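Local coordinates for protein hemin degrading factor (Pseudomonas aeruginosa, PDB 4MF9) that binds heme and probably traffics or degrades it in Pseudomonas aeruginosa, at residues A[71-74]-A[75-78]; A[298-302]-A[303-307]. All blocks are in the same frame, centred on the assembly; numbering follows the deposited sequence.

Contact 1: residues A[71-74]-A[75-78]; sequences PALG and ELGP
Glu75 folds back along the turn onto Ala72: its backbone N donates to Ala72 O at 2.8 Å, and its side chain runs beside the same oxygen, with Glu75 CB only 3.0 Å from Ala72 O. With CG anti to the carbonyl carbon (chi1 -72°) and the chain extended beyond it, the carboxylate runs back along the turn until Glu75 OE1 lies 3.9 Å from Ala72 CB. There the charge is met from outside the turn, in a salt bridge between OE1 and Arg172. Leu76 repeats the backbone pattern one residue on. Its N reaches Leu73 O at 3.1 Å, and its CD1 methyl touches the CD2 methyl of Leu73 at 3.9 Å, the two side chains crossing obliquely. These successive i+3 to i bonds define a 3-10 turn, which joins the C-terminal part of helix 66-72 to strand 78-84. Both buried leucines pack on strand 151-157, Leu73 on Val155 and Leu76 on Leu157; the backbone of Leu76 is also hydrogen-bonded to that of Asp162. Gly77 continues the series weakly, its N standing 3.5 Å from Gly74 O. Its positive phi of 70° swings the chain out of the turn, and a water then joins the two sides, donating to Leu73 O at 2.7 Å and to Gly77 O at 2.6 Å.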
# COMPACT_ATOMS: atom_id res chain seq x y z
N PRO A 71 -9.06 -13.79 8.37
CA PRO A 71 -8.40 -14.99 8.90
C PRO A 71 -8.47 -16.16 7.92
O PRO A 71 -7.51 -16.93 7.81
CB PRO A 71 -9.23 -15.33 10.16
CG PRO A 71 -9.90 -14.07 10.52
CD PRO A 71 -10.18 -13.36 9.22
N ALA A 72 -9.59 -16.27 7.21
CA ALA A 72 -9.79 -17.38 6.26
C ALA A 72 -8.75 -17.40 5.14
O ALA A 72 -8.42 -18.47 4.62
CB ALA A 72 -11.20 -17.34 5.68
N LEU A 73 -8.20 -16.27 4.79
CA LEU A 73 -7.22 -16.26 3.75
C LEU A 73 -6.03 -17.07 4.13
O LEU A 73 -5.29 -17.45 3.32
CB LEU A 73 -6.81 -14.85 3.38
CG LEU A 73 -7.87 -13.97 2.77
CD1 LEU A 73 -7.43 -12.53 2.51
CD2 LEU A 73 -8.49 -14.55 1.56
N GLY A 74 -5.86 -17.26 5.42
CA GLY A 74 -4.78 -18.10 5.91
C GLY A 74 -4.92 -19.55 5.48
O GLY A 74 -3.95 -20.31 5.49
N GLU A 75 -6.12 -19.94 5.09
CA GLU A 75 -6.42 -21.27 4.64
C GLU A 75 -5.72 -21.57 3.31
O GLU A 75 -5.54 -22.65 2.94
CB GLU A 75 -7.94 -21.46 4.58
CG GLU A 75 -8.64 -21.55 5.94
CD GLU A 75 -10.16 -21.25 5.95
OE1 GLU A 75 -10.79 -21.15 4.91
OE2 GLU A 75 -10.73 -21.11 7.04
N LEU A 76 -5.35 -20.51 2.61
CA LEU A 76 -4.83 -20.62 1.25
C LEU A 76 -3.34 -20.92 1.17
O LEU A 76 -2.82 -21.11 0.07
CB LEU A 76 -5.14 -19.34 0.48
CG LEU A 76 -6.63 -19.01 0.40
CD1 LEU A 76 -6.85 -17.61 -0.15
CD2 LEU A 76 -7.36 -20.04 -0.46
N GLY A 77 -2.66 -20.96 2.31
CA GLY A 77 -1.21 -21.16 2.29
C GLY A 77 -0.48 -19.95 1.75
O GLY A 77 -1.01 -18.84 1.79
N PRO A 78 0.74 -20.15 1.24
CA PRO A 78 1.51 -19.03 0.69
C PRO A 78 0.79 -18.35 -0.46
O PRO A 78 0.42 -19.01 -1.44
CB PRO A 78 2.79 -19.71 0.19
CG PRO A 78 2.93 -20.93 1.04
CD PRO A 78 1.52 -21.40 1.27
O HOH W 1 -2.61 -17.78 3.48

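Contact 2: residues A[298-302]-A[303-307]; sequences LHLKT and TGIAE
A short 3-10 turn ends strand 296-301 and starts the connection to strand 307-313, so the contact sits where the chain passes from one nine-stranded antiparallel sheet to the other. Two backbone bonds make the turn. Gly304 N donates to Lys301 O at 2.8 Å, and Ile305 N donates to Thr302 O at 3.2 Å. Thr302 O also takes a bond from a water at 2.9 Å, and that water donates in turn to Ile305 O, linking the turn to the start of the connection.

Leu300 and Ile305, both buried, meet through their methyls, Ile305 CD1 lying 4.2 Å from Leu300 CD2; the two side chains cross at about a right angle, and both rest on Leu248 of helix 247-258. Ile305 CG1 lies anti to its carbonyl carbon (chi1 -62°), which brings that branch against the turn, with CG1 3.5 Å from Thr302 O. Beside the turn, the bent aliphatic chain of Lys301 comes against the hydroxyl of Thr303, with Lys301 CD 3.2 Å from Thr303 OG1. Thr302 OG1 is hydrogen-bonded to the backbone oxygen of Asp287, at the entry to strand 288-293; the backbones of these two residues are hydrogen-bonded as well.

Thr302 thus ties the turn to Asp287 through both backbone and hydroxyl, while its carbonyl oxygen is shared by an amide and a water. Lys301 O and Thr302 O therefore each accept an amide bond close to the packed side chains of Leu300 and Ile305, so that these two polar atoms are paired beside an apolar patch.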
# COMPACT_ATOMS: atom_id res chain seq x y z
N LEU A 298 9.01 -4.84 -5.86
CA LEU A 298 8.59 -3.48 -5.64
C LEU A 298 8.72 -2.77 -6.97
O LEU A 298 9.73 -2.85 -7.58
CB LEU A 298 9.48 -2.84 -4.57
CG LEU A 298 9.21 -1.38 -4.24
CD1 LEU A 298 8.05 -1.29 -3.29
CD2 LEU A 298 10.41 -0.60 -3.71
N HIS A 299 7.72 -2.02 -7.37
CA HIS A 299 7.75 -1.30 -8.62
C HIS A 299 7.46 0.17 -8.35
O HIS A 299 6.33 0.55 -8.02
CB HIS A 299 6.74 -1.92 -9.62
CG HIS A 299 6.91 -3.40 -9.81
ND1 HIS A 299 8.05 -3.96 -10.36
CD2 HIS A 299 6.09 -4.44 -9.51
CE1 HIS A 299 7.92 -5.27 -10.40
NE2 HIS A 299 6.74 -5.59 -9.88
N LEU A 300 8.50 1.00 -8.50
CA LEU A 300 8.44 2.42 -8.18
C LEU A 300 8.57 3.34 -9.41
O LEU A 300 9.62 3.41 -10.06
CB LEU A 300 9.53 2.78 -7.15
CG LEU A 300 9.76 4.26 -6.83
CD1 LEU A 300 8.52 4.90 -6.23
CD2 LEU A 300 10.97 4.47 -5.92
N LYS A 301 7.55 4.10 -9.68
CA LYS A 301 7.55 5.03 -10.73
C LYS A 301 8.24 6.33 -10.27
O LYS A 301 7.62 7.25 -9.83
CB LYS A 301 6.09 5.27 -11.13
CG LYS A 301 5.81 5.97 -12.42
CD LYS A 301 6.83 5.70 -13.49
CE LYS A 301 6.27 4.81 -14.55
NZ LYS A 301 5.09 5.47 -15.10
N THR A 302 9.55 6.35 -10.41
CA THR A 302 10.39 7.46 -9.95
C THR A 302 9.93 8.85 -10.40
O THR A 302 10.12 9.83 -9.68
CB THR A 302 11.86 7.27 -10.35
OG1 THR A 302 12.00 7.29 -11.78
CG2 THR A 302 12.36 5.95 -9.81
N THR A 303 9.29 8.92 -11.56
CA THR A 303 8.83 10.19 -12.12
C THR A 303 7.63 10.76 -11.37
O THR A 303 7.29 11.93 -11.54
CB THR A 303 8.46 10.04 -13.60
OG1 THR A 303 7.88 8.74 -13.80
CG2 THR A 303 9.71 10.16 -14.46
N GLY A 304 6.99 9.93 -10.56
CA GLY A 304 5.81 10.37 -9.82
C GLY A 304 6.19 11.03 -8.52
O GLY A 304 5.35 11.65 -7.86
N ILE A 305 7.47 10.89 -8.15
CA ILE A 305 8.01 11.45 -6.91
C ILE A 305 8.21 12.95 -7.03
O ILE A 305 9.04 13.41 -7.81
CB ILE A 305 9.37 10.82 -6.54
CG1 ILE A 305 9.21 9.32 -6.30
CG2 ILE A 305 9.94 11.47 -5.29
CD1 ILE A 305 10.53 8.61 -6.00
N ALA A 306 7.47 13.72 -6.24
CA ALA A 306 7.59 15.18 -6.26
C ALA A 306 8.55 15.68 -5.19
O ALA A 306 9.29 16.64 -5.43
CB ALA A 306 6.25 15.83 -6.10
N GLU A 307 8.51 15.08 -4.00
CA GLU A 307 9.41 15.46 -2.91
C GLU A 307 9.94 14.23 -2.19
O GLU A 307 9.25 13.21 -2.07
CB GLU A 307 8.70 16.33 -1.87
CG GLU A 307 7.88 17.46 -2.40
CD GLU A 307 7.01 18.09 -1.32
OE1 GLU A 307 7.44 18.15 -0.14
OE2 GLU A 307 5.90 18.53 -1.67
O HOH W 2 11.43 12.40 -9.50

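How the contacts relate
Contacts 1 and 2 illustrate how the same device, a short 3-10 turn bridged by a water, can serve two different transitions. In 71-78 it follows a helix and leads into a strand; in 298-307 it follows a strand and begins the crossing to another sheet. Their centres lie 32 Å apart on opposite sides of the chain's centre, with about 17 Å between nearest atoms, and each belongs to a different HemS/ChuX domain of the chain. Strands 78-84 and 296-301 nevertheless share one antiparallel sheet, separated within it by strand 88-93. Both contacts stand away from the heme pocket, where His215 is the axial ligand of the iron.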